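Local atomic coordinates of muconate lactonizing enzyme (Corynebacterium glutamicum, PDB entry 3I4K), a protein that belongs to the enolase superfamily, as a muconate lactonizing enzyme-type member, and binds a magnesium ion in its barrel domain. Residues R198-A203 with M249-V254. Numbering follows the deposited sequence.
With MG (magnesium ion), chain J.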
loop_
_atom_site.group_PDB
_atom_site.type_symbol
_atom_site.label_atom_id
_atom_site.label_comp_id
_atom_site.label_asym_id
_atom_site.label_seq_id
_atom_site.Cartn_x
_atom_site.Cartn_y
_atom_site.Cartn_z
ATOM N N ARG A 198 21.040 -12.343 15.910
ATOM C CA ARG A 198 19.667 -12.815 15.749
ATOM C C ARG A 198 19.735 -14.287 15.353
ATOM O O ARG A 198 20.762 -14.743 14.845
ATOM C CB ARG A 198 18.939 -12.074 14.620
ATOM C CG ARG A 198 18.944 -10.565 14.700
ATOM C CD ARG A 198 20.219 -10.012 14.108
ATOM N NE ARG A 198 20.238 -8.558 14.154
ATOM C CZ ARG A 198 19.612 -7.778 13.289
ATOM N NH1 ARG A 198 18.910 -8.310 12.294
ATOM N NH2 ARG A 198 19.699 -6.461 13.417
ATOM N N ILE A 199 18.651 -15.026 15.599
ATOM C CA ILE A 199 18.586 -16.428 15.203
ATOM C C ILE A 199 17.329 -16.656 14.368
ATOM O O ILE A 199 16.473 -15.771 14.257
ATOM C CB ILE A 199 18.605 -17.388 16.419
ATOM C CG1 ILE A 199 17.436 -17.099 17.359
ATOM C CG2 ILE A 199 19.930 -17.280 17.142
ATOM C CD1 ILE A 199 16.168 -17.832 16.975
ATOM N N ASP A 200 17.239 -17.830 13.754
ATOM C CA ASP A 200 16.097 -18.190 12.920
ATOM C C ASP A 200 16.052 -19.716 12.892
ATOM O O ASP A 200 17.003 -20.360 12.436
ATOM C CB ASP A 200 16.280 -17.626 11.504
ATOM C CG ASP A 200 15.086 -17.900 10.605
ATOM O OD1 ASP A 200 14.134 -18.544 11.080
ATOM O OD2 ASP A 200 15.092 -17.482 9.421
ATOM N N ILE A 201 14.961 -20.289 13.395
ATOM C CA ILE A 201 14.819 -21.737 13.443
ATOM C C ILE A 201 13.870 -22.272 12.380
ATOM O O ILE A 201 13.554 -23.466 12.352
ATOM C CB ILE A 201 14.329 -22.181 14.826
ATOM C CG1 ILE A 201 14.968 -21.287 15.892
ATOM C CG2 ILE A 201 14.750 -23.640 15.090
ATOM C CD1 ILE A 201 14.612 -21.662 17.306
ATOM N N ASN A 202 13.419 -21.389 11.497
ATOM C CA ASN A 202 12.513 -21.792 10.432
ATOM C C ASN A 202 11.360 -22.679 10.899
ATOM O O ASN A 202 11.065 -23.703 10.292
ATOM C CB ASN A 202 13.304 -22.491 9.321
ATOM C CG ASN A 202 13.996 -21.507 8.394
ATOM O OD1 ASN A 202 13.340 -20.793 7.629
ATOM N ND2 ASN A 202 15.320 -21.454 8.465
ATOM N N ALA A 203 10.713 -22.266 11.988
ATOM C CA ALA A 203 9.562 -22.968 12.541
ATOM C C ALA A 203 9.795 -24.429 12.888
ATOM O O ALA A 203 8.832 -25.173 13.039
ATOM C CB ALA A 203 8.383 -22.868 11.571
HETATM N N MSE A 249 10.580 -12.071 15.294
HETATM C CA MSE A 249 10.352 -11.630 13.920
HETATM C C MSE A 249 9.566 -12.742 13.228
HETATM O O MSE A 249 9.967 -13.911 13.263
HETATM C CB MSE A 249 11.676 -11.370 13.174
HETATM C CG MSE A 249 11.487 -11.126 11.665
HETATM SE SE MSE A 249 12.887 -10.045 10.837
HETATM C CE MSE A 249 14.242 -11.439 10.644
ATOM N N ALA A 250 8.438 -12.380 12.624
ATOM C CA ALA A 250 7.599 -13.358 11.944
ATOM C C ALA A 250 8.057 -13.491 10.501
ATOM O O ALA A 250 8.303 -12.490 9.831
ATOM C CB ALA A 250 6.126 -12.922 11.994
ATOM N N ASP A 251 8.188 -14.730 10.038
ATOM C CA ASP A 251 8.599 -15.002 8.673
ATOM C C ASP A 251 7.577 -15.935 8.034
ATOM O O ASP A 251 6.704 -15.477 7.309
ATOM C CB ASP A 251 9.997 -15.633 8.650
ATOM C CG ASP A 251 10.582 -15.721 7.245
ATOM O OD1 ASP A 251 9.859 -15.414 6.268
ATOM O OD2 ASP A 251 11.765 -16.112 7.128
ATOM N N GLU A 252 7.649 -17.239 8.311
ATOM C CA GLU A 252 6.669 -18.137 7.703
ATOM C C GLU A 252 5.247 -17.828 8.148
ATOM O O GLU A 252 4.299 -18.201 7.466
ATOM C CB GLU A 252 6.987 -19.623 7.953
ATOM C CG GLU A 252 8.044 -19.932 8.993
ATOM C CD GLU A 252 9.470 -19.719 8.513
ATOM O OE1 GLU A 252 10.112 -20.669 8.010
ATOM O OE2 GLU A 252 9.957 -18.591 8.654
ATOM N N SER A 253 5.085 -17.154 9.284
ATOM C CA SER A 253 3.748 -16.797 9.747
ATOM C C SER A 253 3.127 -15.689 8.895
ATOM O O SER A 253 1.909 -15.517 8.903
ATOM C CB SER A 253 3.771 -16.306 11.203
ATOM O OG SER A 253 4.017 -17.356 12.116
ATOM N N VAL A 254 3.945 -14.930 8.169
ATOM C CA VAL A 254 3.405 -13.832 7.365
ATOM C C VAL A 254 3.791 -13.825 5.890
ATOM O O VAL A 254 4.899 -13.446 5.540
ATOM C CB VAL A 254 3.805 -12.437 7.951
ATOM C CG1 VAL A 254 3.248 -11.311 7.058
ATOM C CG2 VAL A 254 3.276 -12.286 9.383
HETATM MG MG MG J . 13.434 -16.821 8.015
HETATM O O HOH W 1 12.216 -17.985 9.260
#
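Asp200 and Asp251 both hold CG anti to the backbone N (chi1 -177° and -170°), and from the end of strand 196-200 and from just past strand 247-250 this swings their carboxylates onto one magnesium ion. Each binds through a single oxygen: Asp200 OD2 lies 2.3 Å from the magnesium ion MG, and Asp251 OD2 lies 2.0 Å from it. Asp200 OD2 and Asp251 OD2 thus stand 4.3 Å apart with the cation between them, which probably offsets the repulsion of like charges. Glu226, on the intervening strand 224-226, adds the third protein carboxylate. The other oxygen of Asp200, OD1, accepts from Asn202 N at 3.0 Å; the N-H of Asn202 meets it from 42° above the carboxylate plane, closing an Asx turn that probably restrains rotation of the Asp200 carboxylate. The metal-bound water, 2.1 Å from the magnesium ion MG, lies within hydrogen-bonding distance of Asp200 OD1; Glu252 OE2 is modelled very close to this water, and a bond there is doubtful. Glu252, its chain bent at chi2, passes Asn202 at about a right angle, and its CG packs on the methyl of Ala203, with Ala203 CB 3.9 Å from Glu252 CG. Lysines probably temper the negative charge: Lys278 forms a salt bridge with Asp251 OD1, and Lys275 a hydrogen bond with Asp251 OD2. Strands 196-200 and 247-250 flank strand 224-226, and Asp, Glu and Asp at or just past the C-terminal ends of these three successive strands form the metal site characteristic of the enolase-superfamily barrel.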